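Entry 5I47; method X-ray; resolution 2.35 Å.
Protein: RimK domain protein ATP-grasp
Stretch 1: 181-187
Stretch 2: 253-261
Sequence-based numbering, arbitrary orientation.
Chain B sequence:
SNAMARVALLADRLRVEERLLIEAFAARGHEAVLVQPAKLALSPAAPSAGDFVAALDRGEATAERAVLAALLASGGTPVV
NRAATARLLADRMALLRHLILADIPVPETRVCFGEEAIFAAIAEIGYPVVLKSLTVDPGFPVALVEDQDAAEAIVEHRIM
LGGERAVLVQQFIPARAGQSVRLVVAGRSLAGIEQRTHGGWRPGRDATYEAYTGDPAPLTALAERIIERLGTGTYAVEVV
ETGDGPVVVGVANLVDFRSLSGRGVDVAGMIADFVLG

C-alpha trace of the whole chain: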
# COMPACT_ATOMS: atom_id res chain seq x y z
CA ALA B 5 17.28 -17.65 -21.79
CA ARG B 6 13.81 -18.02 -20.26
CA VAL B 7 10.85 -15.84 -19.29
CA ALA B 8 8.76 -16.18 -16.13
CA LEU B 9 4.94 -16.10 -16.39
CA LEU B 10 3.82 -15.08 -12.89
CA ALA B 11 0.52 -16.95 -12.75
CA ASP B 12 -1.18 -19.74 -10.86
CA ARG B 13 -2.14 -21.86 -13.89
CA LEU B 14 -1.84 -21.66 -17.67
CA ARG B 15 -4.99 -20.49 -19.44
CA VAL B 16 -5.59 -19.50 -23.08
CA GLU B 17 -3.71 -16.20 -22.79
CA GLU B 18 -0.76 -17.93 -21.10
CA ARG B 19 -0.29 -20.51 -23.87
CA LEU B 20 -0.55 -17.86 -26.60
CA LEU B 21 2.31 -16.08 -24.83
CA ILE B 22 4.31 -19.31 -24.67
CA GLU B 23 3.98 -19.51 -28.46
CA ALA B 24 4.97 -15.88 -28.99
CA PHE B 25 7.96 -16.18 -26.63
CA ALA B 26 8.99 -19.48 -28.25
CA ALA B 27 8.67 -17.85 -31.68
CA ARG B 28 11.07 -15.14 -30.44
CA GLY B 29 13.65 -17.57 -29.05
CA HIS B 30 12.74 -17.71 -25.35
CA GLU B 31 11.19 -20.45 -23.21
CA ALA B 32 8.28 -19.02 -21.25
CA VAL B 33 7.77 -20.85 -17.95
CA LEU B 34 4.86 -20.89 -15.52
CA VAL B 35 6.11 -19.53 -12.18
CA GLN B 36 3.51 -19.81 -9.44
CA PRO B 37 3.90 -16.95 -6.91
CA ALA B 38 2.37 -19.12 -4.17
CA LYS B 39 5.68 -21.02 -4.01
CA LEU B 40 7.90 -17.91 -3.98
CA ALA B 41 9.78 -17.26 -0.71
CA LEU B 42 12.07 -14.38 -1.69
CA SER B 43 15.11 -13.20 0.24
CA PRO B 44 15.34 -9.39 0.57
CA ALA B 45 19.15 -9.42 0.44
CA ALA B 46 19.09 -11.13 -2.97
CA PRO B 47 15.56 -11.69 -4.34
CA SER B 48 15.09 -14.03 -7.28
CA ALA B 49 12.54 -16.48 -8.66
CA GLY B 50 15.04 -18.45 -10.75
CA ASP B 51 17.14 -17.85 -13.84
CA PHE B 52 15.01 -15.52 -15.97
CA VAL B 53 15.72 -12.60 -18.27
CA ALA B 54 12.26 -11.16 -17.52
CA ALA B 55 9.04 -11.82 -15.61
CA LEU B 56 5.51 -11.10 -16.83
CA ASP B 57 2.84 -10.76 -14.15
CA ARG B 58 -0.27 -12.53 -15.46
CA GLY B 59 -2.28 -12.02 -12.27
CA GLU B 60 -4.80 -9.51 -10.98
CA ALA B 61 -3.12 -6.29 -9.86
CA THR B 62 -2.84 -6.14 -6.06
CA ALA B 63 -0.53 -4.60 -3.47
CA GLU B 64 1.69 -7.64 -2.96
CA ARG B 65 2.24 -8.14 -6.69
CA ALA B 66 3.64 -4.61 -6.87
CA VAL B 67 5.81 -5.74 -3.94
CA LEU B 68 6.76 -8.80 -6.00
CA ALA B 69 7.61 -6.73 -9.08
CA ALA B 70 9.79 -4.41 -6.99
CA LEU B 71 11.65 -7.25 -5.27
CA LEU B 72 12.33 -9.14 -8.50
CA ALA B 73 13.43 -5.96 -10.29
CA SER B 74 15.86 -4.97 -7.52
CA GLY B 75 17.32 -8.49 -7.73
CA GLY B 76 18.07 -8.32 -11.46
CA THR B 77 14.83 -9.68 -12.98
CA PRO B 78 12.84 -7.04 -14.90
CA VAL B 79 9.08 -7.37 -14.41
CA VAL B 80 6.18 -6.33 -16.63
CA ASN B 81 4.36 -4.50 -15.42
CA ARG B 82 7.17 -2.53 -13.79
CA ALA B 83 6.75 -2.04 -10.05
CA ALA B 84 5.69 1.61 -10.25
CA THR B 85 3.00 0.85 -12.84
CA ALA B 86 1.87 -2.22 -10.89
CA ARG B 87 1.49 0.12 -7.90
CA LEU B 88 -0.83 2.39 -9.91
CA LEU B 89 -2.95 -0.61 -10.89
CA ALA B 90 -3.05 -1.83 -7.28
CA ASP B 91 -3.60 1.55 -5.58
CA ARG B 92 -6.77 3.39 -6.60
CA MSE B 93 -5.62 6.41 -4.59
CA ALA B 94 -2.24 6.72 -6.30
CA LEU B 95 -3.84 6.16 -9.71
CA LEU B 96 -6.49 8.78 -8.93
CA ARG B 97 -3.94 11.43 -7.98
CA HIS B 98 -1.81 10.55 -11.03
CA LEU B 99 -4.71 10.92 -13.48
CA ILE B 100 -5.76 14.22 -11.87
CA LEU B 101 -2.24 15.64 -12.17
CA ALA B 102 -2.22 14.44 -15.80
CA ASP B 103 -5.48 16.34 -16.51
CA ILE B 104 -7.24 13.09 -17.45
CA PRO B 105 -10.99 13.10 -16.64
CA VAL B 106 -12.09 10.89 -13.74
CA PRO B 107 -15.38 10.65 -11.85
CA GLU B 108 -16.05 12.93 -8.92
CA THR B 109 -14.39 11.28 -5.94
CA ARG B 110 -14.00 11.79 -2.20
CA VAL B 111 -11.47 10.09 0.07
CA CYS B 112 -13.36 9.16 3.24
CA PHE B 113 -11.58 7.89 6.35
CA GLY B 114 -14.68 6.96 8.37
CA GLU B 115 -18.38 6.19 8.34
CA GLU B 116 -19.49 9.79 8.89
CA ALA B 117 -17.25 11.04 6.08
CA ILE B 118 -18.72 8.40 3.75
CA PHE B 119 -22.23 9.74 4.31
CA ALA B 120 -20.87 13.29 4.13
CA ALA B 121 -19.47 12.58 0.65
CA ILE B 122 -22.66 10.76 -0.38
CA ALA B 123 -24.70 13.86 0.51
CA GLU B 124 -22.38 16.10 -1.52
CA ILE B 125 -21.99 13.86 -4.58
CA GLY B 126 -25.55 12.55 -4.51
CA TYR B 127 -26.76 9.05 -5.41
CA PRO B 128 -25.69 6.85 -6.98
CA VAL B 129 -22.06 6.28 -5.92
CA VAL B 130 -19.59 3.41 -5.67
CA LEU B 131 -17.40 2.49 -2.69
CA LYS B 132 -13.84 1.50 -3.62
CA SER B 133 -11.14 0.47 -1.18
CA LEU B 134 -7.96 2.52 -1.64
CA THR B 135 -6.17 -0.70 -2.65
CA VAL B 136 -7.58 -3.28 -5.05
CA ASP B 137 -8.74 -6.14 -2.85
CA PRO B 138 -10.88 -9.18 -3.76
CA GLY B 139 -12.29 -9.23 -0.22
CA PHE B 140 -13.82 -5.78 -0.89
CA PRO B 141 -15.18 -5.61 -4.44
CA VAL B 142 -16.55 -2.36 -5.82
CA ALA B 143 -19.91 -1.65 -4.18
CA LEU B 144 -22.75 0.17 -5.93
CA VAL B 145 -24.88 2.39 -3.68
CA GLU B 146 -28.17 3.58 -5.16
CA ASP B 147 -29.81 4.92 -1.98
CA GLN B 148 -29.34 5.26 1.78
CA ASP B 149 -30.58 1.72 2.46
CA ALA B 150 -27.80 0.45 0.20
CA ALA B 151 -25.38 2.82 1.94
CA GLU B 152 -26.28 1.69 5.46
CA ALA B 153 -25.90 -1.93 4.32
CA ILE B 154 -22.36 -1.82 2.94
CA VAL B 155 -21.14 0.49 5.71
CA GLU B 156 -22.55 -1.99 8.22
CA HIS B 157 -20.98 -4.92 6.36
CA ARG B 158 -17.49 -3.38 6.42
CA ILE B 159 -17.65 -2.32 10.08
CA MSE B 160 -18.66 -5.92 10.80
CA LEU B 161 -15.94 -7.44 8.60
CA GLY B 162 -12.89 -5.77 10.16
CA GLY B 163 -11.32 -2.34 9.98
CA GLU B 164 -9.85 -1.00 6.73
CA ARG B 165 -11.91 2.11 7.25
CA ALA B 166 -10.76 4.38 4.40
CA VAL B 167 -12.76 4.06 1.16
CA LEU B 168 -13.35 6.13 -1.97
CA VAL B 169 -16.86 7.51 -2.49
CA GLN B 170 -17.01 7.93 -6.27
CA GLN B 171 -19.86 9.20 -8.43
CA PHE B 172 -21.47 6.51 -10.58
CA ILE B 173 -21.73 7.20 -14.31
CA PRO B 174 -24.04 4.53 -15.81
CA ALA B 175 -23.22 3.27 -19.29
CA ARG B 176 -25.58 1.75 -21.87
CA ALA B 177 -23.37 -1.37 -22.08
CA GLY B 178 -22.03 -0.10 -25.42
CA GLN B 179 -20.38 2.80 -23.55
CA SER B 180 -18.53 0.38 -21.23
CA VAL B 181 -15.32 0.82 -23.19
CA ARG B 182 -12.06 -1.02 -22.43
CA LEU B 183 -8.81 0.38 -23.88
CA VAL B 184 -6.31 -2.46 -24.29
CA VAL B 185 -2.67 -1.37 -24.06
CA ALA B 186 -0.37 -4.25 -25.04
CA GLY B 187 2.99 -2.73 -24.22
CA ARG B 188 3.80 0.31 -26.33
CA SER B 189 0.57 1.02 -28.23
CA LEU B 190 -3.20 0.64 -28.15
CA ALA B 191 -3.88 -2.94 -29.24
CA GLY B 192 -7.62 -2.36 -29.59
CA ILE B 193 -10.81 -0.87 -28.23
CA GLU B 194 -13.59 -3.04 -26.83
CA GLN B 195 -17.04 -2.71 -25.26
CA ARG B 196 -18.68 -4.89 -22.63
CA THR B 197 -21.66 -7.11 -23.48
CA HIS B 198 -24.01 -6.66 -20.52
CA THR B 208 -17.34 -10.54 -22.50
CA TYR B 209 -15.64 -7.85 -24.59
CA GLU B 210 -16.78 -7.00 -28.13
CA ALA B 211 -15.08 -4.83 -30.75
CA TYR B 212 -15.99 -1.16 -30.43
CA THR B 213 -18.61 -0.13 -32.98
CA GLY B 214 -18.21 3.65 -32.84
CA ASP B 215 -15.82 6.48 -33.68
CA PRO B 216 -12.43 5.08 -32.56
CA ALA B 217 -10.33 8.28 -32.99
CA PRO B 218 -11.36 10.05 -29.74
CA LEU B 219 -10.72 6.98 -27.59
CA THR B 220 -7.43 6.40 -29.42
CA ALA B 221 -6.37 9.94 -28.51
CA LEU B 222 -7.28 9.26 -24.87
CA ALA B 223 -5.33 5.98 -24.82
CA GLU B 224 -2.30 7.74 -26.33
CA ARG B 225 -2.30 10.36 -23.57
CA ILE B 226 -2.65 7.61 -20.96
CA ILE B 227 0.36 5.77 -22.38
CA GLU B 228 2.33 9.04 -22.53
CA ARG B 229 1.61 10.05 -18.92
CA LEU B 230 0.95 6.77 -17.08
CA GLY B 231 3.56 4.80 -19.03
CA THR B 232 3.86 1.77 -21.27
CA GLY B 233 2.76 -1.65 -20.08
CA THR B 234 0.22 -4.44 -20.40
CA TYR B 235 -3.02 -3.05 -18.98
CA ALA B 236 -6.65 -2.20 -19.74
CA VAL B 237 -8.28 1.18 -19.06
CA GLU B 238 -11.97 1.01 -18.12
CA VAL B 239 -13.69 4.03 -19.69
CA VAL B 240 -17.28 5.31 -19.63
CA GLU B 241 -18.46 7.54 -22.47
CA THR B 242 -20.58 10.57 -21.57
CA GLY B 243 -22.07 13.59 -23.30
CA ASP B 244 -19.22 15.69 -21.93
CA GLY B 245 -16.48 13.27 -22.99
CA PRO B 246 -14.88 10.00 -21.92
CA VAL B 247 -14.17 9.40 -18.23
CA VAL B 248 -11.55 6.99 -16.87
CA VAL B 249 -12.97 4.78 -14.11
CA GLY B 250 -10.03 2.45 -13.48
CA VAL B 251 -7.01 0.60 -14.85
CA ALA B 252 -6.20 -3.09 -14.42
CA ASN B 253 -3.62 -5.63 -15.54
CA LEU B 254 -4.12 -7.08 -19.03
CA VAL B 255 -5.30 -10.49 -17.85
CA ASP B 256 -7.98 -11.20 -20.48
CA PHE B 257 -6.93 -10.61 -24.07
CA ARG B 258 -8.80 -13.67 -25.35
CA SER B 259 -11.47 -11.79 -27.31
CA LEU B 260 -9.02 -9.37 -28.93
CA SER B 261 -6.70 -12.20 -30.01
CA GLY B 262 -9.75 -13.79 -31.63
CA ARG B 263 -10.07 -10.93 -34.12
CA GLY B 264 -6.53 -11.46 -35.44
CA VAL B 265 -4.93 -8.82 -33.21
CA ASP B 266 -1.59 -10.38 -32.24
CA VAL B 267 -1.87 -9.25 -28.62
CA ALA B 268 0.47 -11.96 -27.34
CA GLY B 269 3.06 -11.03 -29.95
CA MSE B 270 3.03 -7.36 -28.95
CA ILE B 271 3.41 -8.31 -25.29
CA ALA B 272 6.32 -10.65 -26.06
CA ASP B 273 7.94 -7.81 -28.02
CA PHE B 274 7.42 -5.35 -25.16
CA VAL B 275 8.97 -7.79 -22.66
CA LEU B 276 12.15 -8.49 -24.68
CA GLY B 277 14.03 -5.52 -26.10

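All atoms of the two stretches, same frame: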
# COMPACT_ATOMS: atom_id res chain seq x y z
N VAL B 181 -16.47 0.97 -22.31
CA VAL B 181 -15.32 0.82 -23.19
C VAL B 181 -14.12 0.33 -22.38
O VAL B 181 -13.96 0.65 -21.20
CB VAL B 181 -15.02 2.15 -23.91
CG1 VAL B 181 -13.70 2.09 -24.66
CG2 VAL B 181 -16.16 2.50 -24.85
N ARG B 182 -13.28 -0.47 -23.03
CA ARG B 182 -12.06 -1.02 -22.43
C ARG B 182 -10.91 -0.80 -23.41
O ARG B 182 -10.89 -1.40 -24.49
CB ARG B 182 -12.24 -2.50 -22.12
CG ARG B 182 -10.99 -3.20 -21.63
CD ARG B 182 -11.00 -4.65 -22.09
NE ARG B 182 -10.16 -5.49 -21.26
CZ ARG B 182 -9.74 -6.70 -21.60
NH1 ARG B 182 -10.08 -7.21 -22.78
NH2 ARG B 182 -8.98 -7.41 -20.78
N LEU B 183 -9.97 0.07 -23.04
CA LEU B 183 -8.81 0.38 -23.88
C LEU B 183 -7.69 -0.59 -23.54
O LEU B 183 -7.15 -0.56 -22.43
CB LEU B 183 -8.35 1.82 -23.66
CG LEU B 183 -9.37 2.96 -23.77
CD1 LEU B 183 -8.71 4.28 -23.40
CD2 LEU B 183 -9.96 3.02 -25.17
N VAL B 184 -7.33 -1.43 -24.50
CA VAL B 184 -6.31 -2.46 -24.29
C VAL B 184 -4.96 -1.93 -24.73
O VAL B 184 -4.75 -1.65 -25.92
CB VAL B 184 -6.66 -3.76 -25.05
CG1 VAL B 184 -5.51 -4.76 -24.94
CG2 VAL B 184 -7.95 -4.36 -24.51
N VAL B 185 -4.04 -1.79 -23.78
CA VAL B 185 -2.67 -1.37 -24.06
C VAL B 185 -1.78 -2.60 -23.91
O VAL B 185 -1.63 -3.14 -22.80
CB VAL B 185 -2.22 -0.24 -23.13
CG1 VAL B 185 -0.80 0.19 -23.46
CG2 VAL B 185 -3.18 0.94 -23.24
N ALA B 186 -1.21 -3.05 -25.01
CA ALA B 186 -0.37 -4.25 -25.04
C ALA B 186 1.09 -3.84 -25.22
O ALA B 186 1.71 -4.09 -26.25
CB ALA B 186 -0.83 -5.20 -26.15
N GLY B 187 1.62 -3.19 -24.19
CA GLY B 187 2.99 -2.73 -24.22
C GLY B 187 3.11 -1.27 -24.59
O GLY B 187 2.89 -0.38 -23.77
N ASN B 253 -4.59 -4.85 -14.78
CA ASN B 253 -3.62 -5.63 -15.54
C ASN B 253 -4.30 -6.32 -16.71
O ASN B 253 -5.46 -6.74 -16.62
CB ASN B 253 -2.93 -6.66 -14.65
CG ASN B 253 -1.69 -7.26 -15.29
OD1 ASN B 253 -1.08 -6.65 -16.17
ND2 ASN B 253 -1.31 -8.45 -14.86
N LEU B 254 -3.58 -6.43 -17.83
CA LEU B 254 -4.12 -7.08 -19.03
C LEU B 254 -4.11 -8.59 -18.80
O LEU B 254 -3.20 -9.32 -19.21
CB LEU B 254 -3.32 -6.69 -20.27
CG LEU B 254 -3.91 -7.21 -21.58
CD1 LEU B 254 -5.30 -6.64 -21.79
CD2 LEU B 254 -3.00 -6.87 -22.76
N VAL B 255 -5.16 -9.06 -18.14
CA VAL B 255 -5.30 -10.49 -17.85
C VAL B 255 -6.06 -11.21 -18.96
O VAL B 255 -5.65 -12.28 -19.40
CB VAL B 255 -6.00 -10.68 -16.48
CG1 VAL B 255 -6.27 -12.15 -16.23
CG2 VAL B 255 -5.14 -10.10 -15.36
N ASP B 256 -7.16 -10.62 -19.42
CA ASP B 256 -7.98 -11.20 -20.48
C ASP B 256 -7.73 -10.45 -21.78
O ASP B 256 -8.21 -9.33 -21.95
CB ASP B 256 -9.46 -11.15 -20.11
CG ASP B 256 -9.72 -11.46 -18.65
OD1 ASP B 256 -9.13 -12.44 -18.13
OD2 ASP B 256 -10.50 -10.72 -18.02
N PHE B 257 -6.98 -11.06 -22.69
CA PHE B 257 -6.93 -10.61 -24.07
C PHE B 257 -7.37 -11.72 -25.02
O PHE B 257 -6.92 -11.79 -26.17
CB PHE B 257 -5.55 -10.06 -24.44
CG PHE B 257 -4.42 -11.02 -24.22
CD1 PHE B 257 -3.99 -11.86 -25.23
CD2 PHE B 257 -3.74 -11.04 -23.01
CE1 PHE B 257 -2.93 -12.73 -25.03
CE2 PHE B 257 -2.68 -11.91 -22.80
CZ PHE B 257 -2.27 -12.75 -23.82
N ARG B 258 -8.27 -12.58 -24.54
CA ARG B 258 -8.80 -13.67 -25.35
C ARG B 258 -9.60 -13.15 -26.53
O ARG B 258 -9.34 -13.51 -27.69
CB ARG B 258 -9.68 -14.57 -24.47
CG ARG B 258 -9.60 -16.05 -24.75
CD ARG B 258 -10.57 -16.81 -23.86
NE ARG B 258 -10.39 -16.47 -22.45
CZ ARG B 258 -9.94 -17.31 -21.52
NH1 ARG B 258 -9.62 -18.55 -21.85
NH2 ARG B 258 -9.81 -16.91 -20.27
N SER B 259 -10.59 -12.29 -26.26
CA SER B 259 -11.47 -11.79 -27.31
C SER B 259 -10.70 -11.03 -28.37
O SER B 259 -10.96 -11.18 -29.57
CB SER B 259 -12.55 -10.91 -26.69
OG SER B 259 -13.26 -10.20 -27.69
N LEU B 260 -9.74 -10.19 -27.96
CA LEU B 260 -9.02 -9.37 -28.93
C LEU B 260 -8.11 -10.23 -29.80
O LEU B 260 -7.98 -9.97 -31.00
CB LEU B 260 -8.22 -8.29 -28.20
CG LEU B 260 -7.73 -7.14 -29.09
CD1 LEU B 260 -8.90 -6.46 -29.77
CD2 LEU B 260 -6.91 -6.14 -28.29
N SER B 261 -7.47 -11.25 -29.22
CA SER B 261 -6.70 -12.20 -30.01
C SER B 261 -7.57 -12.95 -31.01
O SER B 261 -7.07 -13.39 -32.05
CB SER B 261 -5.98 -13.19 -29.10
OG SER B 261 -4.75 -12.67 -28.63
O HOH W 1 -8.39 -7.35 -17.98

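Stretch 1 is a β-strand; stretch 2 is a loop that turns into a helix at Arg258. No backbone-to-backbone hydrogen bonds join them, and their nearest CA atoms, those of Val184 and Leu254, are 7.3 Å apart, so contact is made largely by side chains.

Asn253 does not touch the strand directly. Its side-chain OD1 accepts a weak hydrogen bond from Leu254 N (3.0 Å), while its carbonyl O receives one from a water, 3.3 Å from the water oxygen. That water in turn accepts from Arg182 NH2 at 2.9 Å, linking loop to strand.

Leu254 gives the strand the largest contact. Its CB points toward stretch 1, and its branched end spreads over several neighbours: CD1 lies 3.7 Å from Val184 CG1, and CD2 lies 4.4 Å from Ala186 CB. A wholly apolar, branched side chain suits this buried place, where it meets Val184 and, more loosely, Ala186. CD1 also lies 3.9 Å from Arg182 NH2, against the arginine's end. Val255, by contrast, points away.

At Asp256 the backbone does the bonding. Its carbonyl O lies near the guanidinium plane, at the edge, and accepts from Arg182 NH2 at a very short 2.4 Å and, weakly, from Arg182 NH1 at 2.9 Å. Arginine suits this role because its long chain crosses the gap and presents two nitrogens to one oxygen. The carboxylate adds only charge proximity: Asp256 OD2 is 4.6 Å from Arg182 NH2, well out of the guanidinium plane.

Phe257 holds the N-cap position; its ring leads away from the strand, and its carbonyl O accepts from Ser261 N at 3.1 Å as the helix begins. Leu260 then turns back toward stretch 1, its CD2 3.9 Å from Val184 CG1. The buried, branched Val184 thus meets leucines from both loop and helix.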